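PDB 3K50: putative S41 protease from Bacteroides fragilis NCTC 9343, which is of unknown function but belongs by sequence to the S41 family of serine peptidases and also carries a PDZ domain. Local coordinates for residues L261-D266 with E270-L275. Residues are numbered along the deposited sequence; the frame is centred on the assembly and turned at random.
Sequences LLRYSD and EANQDL
Arg263 reaches across to the carboxylate of Asp274 in a salt bridge that grips one oxygen end-on: NH2 lies 3.0 Å from Asp274 OD1, on its syn lone pair, and NH1 meets the same oxygen nearly along its C-O axis, with guanidinium and carboxylate planes 32° apart. A bend at chi2 (-66°) turns the arginine chain back along the strand. NH1 also donates to Leu262 O at 3.1 Å, from above the carbonyl plane, which helps fix the guanidinium's rotation. That carbonyl takes the N-H of Gln273 too, on an in-plane lone pair, while Leu262 N returns a bond to Gln273 O. Next along, the side chain of Asn272 stands in for a backbone acceptor: Tyr264 N points almost straight (173°) at Asn272 OD1, 2.9 Å away. On the side to which Leu262 and Gln273 point, just beyond their pair, the Tyr264 ring takes Ala271 CB over its centre, a CH-pi contact 3.5 Å from the centroid. One water ties Tyr264 OH to Ala271 O and Gln273 OE1. Deeper in, Leu262 CD1 meets Leu275 CD1 at 3.8 Å. This is the loop end of the antiparallel hairpin 258-263/273-276 in the S41 peptidase region; strand 342-352 pairs with the other edge of 258-263, and Tyr264 packs on its Val348 and Cys349.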
ATOM      1  N   LEU A 261     -17.543   2.688  11.315  1.00 30.51           N
ATOM      2  CA  LEU A 261     -18.074   2.099  12.538  1.00 28.55           C
ATOM      3  C   LEU A 261     -17.162   0.947  12.838  1.00 30.72           C
ATOM      4  O   LEU A 261     -17.206  -0.067  12.161  1.00 27.12           O
ATOM      5  CB  LEU A 261     -19.517   1.641  12.326  1.00 33.00           C
ATOM      6  CG  LEU A 261     -20.610   2.600  11.802  1.00 31.73           C
ATOM      7  CD1 LEU A 261     -21.906   1.839  11.748  1.00 32.05           C
ATOM      8  CD2 LEU A 261     -20.746   3.880  12.661  1.00 32.11           C
ATOM      9  N   LEU A 262     -16.283   1.133  13.822  1.00 28.40           N
ATOM     10  CA  LEU A 262     -15.379   0.087  14.274  1.00 29.37           C
ATOM     11  C   LEU A 262     -16.099  -0.753  15.328  1.00 31.48           C
ATOM     12  O   LEU A 262     -16.431  -0.238  16.403  1.00 26.24           O
ATOM     13  CB  LEU A 262     -14.097   0.684  14.869  1.00 28.81           C
ATOM     14  CG  LEU A 262     -13.049   1.300  13.875  1.00 29.48           C
ATOM     15  CD1 LEU A 262     -13.600   2.273  12.919  1.00 37.51           C
ATOM     16  CD2 LEU A 262     -11.920   1.941  14.608  1.00 27.12           C
ATOM     17  N   ARG A 263     -16.316  -2.028  15.012  1.00 27.45           N
ATOM     18  CA  ARG A 263     -16.987  -2.971  15.887  1.00 26.58           C
ATOM     19  C   ARG A 263     -16.128  -4.212  16.216  1.00 28.21           C
ATOM     20  O   ARG A 263     -15.780  -5.022  15.345  1.00 28.60           O
ATOM     21  CB  ARG A 263     -18.312  -3.320  15.261  1.00 29.06           C
ATOM     22  CG  ARG A 263     -19.207  -2.101  15.027  1.00 25.09           C
ATOM     23  CD  ARG A 263     -19.616  -1.506  16.347  1.00 26.59           C
ATOM     24  NE  ARG A 263     -20.617  -0.432  16.266  1.00 28.12           N
ATOM     25  CZ  ARG A 263     -20.339   0.868  16.242  1.00 28.29           C
ATOM     26  NH1 ARG A 263     -19.088   1.305  16.271  1.00 30.12           N
ATOM     27  NH2 ARG A 263     -21.330   1.717  16.206  1.00 31.31           N
ATOM     28  N   TYR A 264     -15.761  -4.288  17.491  1.00 29.29           N
ATOM     29  CA  TYR A 264     -14.923  -5.348  18.052  1.00 29.45           C
ATOM     30  C   TYR A 264     -15.786  -6.553  18.485  1.00 29.89           C
ATOM     31  O   TYR A 264     -16.998  -6.545  18.285  1.00 29.28           O
ATOM     32  CB  TYR A 264     -14.130  -4.768  19.224  1.00 28.27           C
ATOM     33  CG  TYR A 264     -13.070  -3.778  18.777  1.00 30.04           C
ATOM     34  CD1 TYR A 264     -13.409  -2.487  18.392  1.00 25.27           C
ATOM     35  CD2 TYR A 264     -11.733  -4.111  18.808  1.00 31.00           C
ATOM     36  CE1 TYR A 264     -12.459  -1.563  17.993  1.00 29.39           C
ATOM     37  CE2 TYR A 264     -10.759  -3.171  18.393  1.00 31.86           C
ATOM     38  CZ  TYR A 264     -11.144  -1.913  17.990  1.00 26.04           C
ATOM     39  OH  TYR A 264     -10.197  -0.994  17.587  1.00 33.24           O
ATOM     40  N   SER A 265     -15.179  -7.560  19.111  1.00 29.84           N
ATOM     41  CA  SER A 265     -15.901  -8.778  19.539  1.00 29.95           C
ATOM     42  C   SER A 265     -16.708  -8.452  20.787  1.00 30.34           C
ATOM     43  O   SER A 265     -16.551  -7.377  21.342  1.00 30.40           O
ATOM     44  CB  SER A 265     -14.927  -9.886  19.904  1.00 25.34           C
ATOM     45  OG  SER A 265     -14.316  -9.609  21.201  1.00 24.75           O
ATOM     46  N   ASP A 266     -17.532  -9.384  21.251  1.00 33.72           N
ATOM     47  CA  ASP A 266     -18.315  -9.162  22.476  1.00 34.45           C
ATOM     48  C   ASP A 266     -17.486  -9.023  23.750  1.00 37.46           C
ATOM     49  O   ASP A 266     -18.025  -8.675  24.754  1.00 40.73           O
ATOM     50  CB  ASP A 266     -19.449 -10.166  22.643  1.00 40.13           C
ATOM     51  CG  ASP A 266     -19.006 -11.641  22.656  1.00 42.93           C
ATOM     52  OD1 ASP A 266     -17.843 -11.961  22.937  1.00 35.30           O
ATOM     53  OD2 ASP A 266     -19.897 -12.483  22.383  1.00 38.25           O
ATOM     54  N   GLU A 270     -15.926  -1.990  24.678  1.00 34.03           N
ATOM     55  CA  GLU A 270     -15.269  -0.761  25.135  1.00 36.76           C
ATOM     56  C   GLU A 270     -14.445  -0.111  24.038  1.00 35.35           C
ATOM     57  O   GLU A 270     -14.354   1.134  24.008  1.00 33.27           O
ATOM     58  CB  GLU A 270     -14.340  -1.063  26.339  1.00 38.10           C
ATOM     59  CG  GLU A 270     -13.048  -1.914  25.887  1.00 49.93           C
ATOM     60  CD  GLU A 270     -12.517  -2.955  26.892  1.00 54.06           C
ATOM     61  OE1 GLU A 270     -11.649  -2.612  27.739  1.00 80.89           O
ATOM     62  OE2 GLU A 270     -12.909  -4.148  26.771  1.00 61.37           O
ATOM     63  N   ALA A 271     -13.873  -0.915  23.126  1.00 29.82           N
ATOM     64  CA  ALA A 271     -13.039  -0.366  22.023  1.00 30.71           C
ATOM     65  C   ALA A 271     -13.832   0.170  20.833  1.00 28.20           C
ATOM     66  O   ALA A 271     -13.289   0.871  19.991  1.00 29.42           O
ATOM     67  CB  ALA A 271     -11.998  -1.414  21.553  1.00 33.41           C
ATOM     68  N   ASN A 272     -15.118  -0.125  20.752  1.00 29.66           N
ATOM     69  CA  ASN A 272     -15.915   0.285  19.604  1.00 29.50           C
ATOM     70  C   ASN A 272     -15.774   1.779  19.424  1.00 32.01           C
ATOM     71  O   ASN A 272     -15.688   2.526  20.426  1.00 30.60           O
ATOM     72  CB  ASN A 272     -17.406  -0.096  19.782  1.00 31.24           C
ATOM     73  CG  ASN A 272     -17.677  -1.567  19.656  1.00 28.48           C
ATOM     74  OD1 ASN A 272     -16.769  -2.361  19.439  1.00 27.52           O
ATOM     75  ND2 ASN A 272     -18.944  -1.957  19.833  1.00 26.55           N
ATOM     76  N   GLN A 273     -15.766   2.223  18.165  1.00 32.18           N
ATOM     77  CA  GLN A 273     -15.596   3.624  17.827  1.00 34.36           C
ATOM     78  C   GLN A 273     -16.368   4.008  16.609  1.00 32.71           C
ATOM     79  O   GLN A 273     -16.380   3.234  15.644  1.00 30.53           O
ATOM     80  CB  GLN A 273     -14.158   3.947  17.430  1.00 32.59           C
ATOM     81  CG  GLN A 273     -13.240   4.328  18.421  1.00 37.30           C
ATOM     82  CD  GLN A 273     -11.940   4.864  17.810  1.00 38.79           C
ATOM     83  OE1 GLN A 273     -11.107   4.095  17.344  1.00 44.79           O
ATOM     84  NE2 GLN A 273     -11.756   6.186  17.859  1.00 43.63           N
ATOM     85  N   ASP A 274     -16.913   5.237  16.625  1.00 29.26           N
ATOM     86  CA  ASP A 274     -17.653   5.833  15.500  1.00 30.61           C
ATOM     87  C   ASP A 274     -16.776   6.961  14.979  1.00 32.04           C
ATOM     88  O   ASP A 274     -16.649   8.020  15.624  1.00 34.02           O
ATOM     89  CB  ASP A 274     -19.025   6.431  15.942  1.00 28.50           C
ATOM     90  CG  ASP A 274     -20.056   5.368  16.281  1.00 30.76           C
ATOM     91  OD1 ASP A 274     -19.800   4.273  15.851  1.00 29.45           O
ATOM     92  OD2 ASP A 274     -21.149   5.589  16.873  1.00 29.19           O
ATOM     93  N   LEU A 275     -16.148   6.749  13.846  1.00 28.78           N
ATOM     94  CA  LEU A 275     -15.338   7.805  13.212  1.00 31.21           C
ATOM     95  C   LEU A 275     -16.237   8.623  12.298  1.00 29.03           C
ATOM     96  O   LEU A 275     -17.057   8.091  11.530  1.00 30.40           O
ATOM     97  CB  LEU A 275     -14.190   7.199  12.430  1.00 26.82           C
ATOM     98  CG  LEU A 275     -13.232   6.264  13.219  1.00 28.85           C
ATOM     99  CD1 LEU A 275     -12.164   5.765  12.361  1.00 26.47           C
ATOM    100  CD2 LEU A 275     -12.640   6.960  14.508  1.00 27.41           C
TER
HETATM  101  O   HOH W   1     -10.993   1.346  18.608  1.00 36.49           O
HETATM  102  O   HOH W   2     -19.421  -4.907  18.470  1.00 46.66           O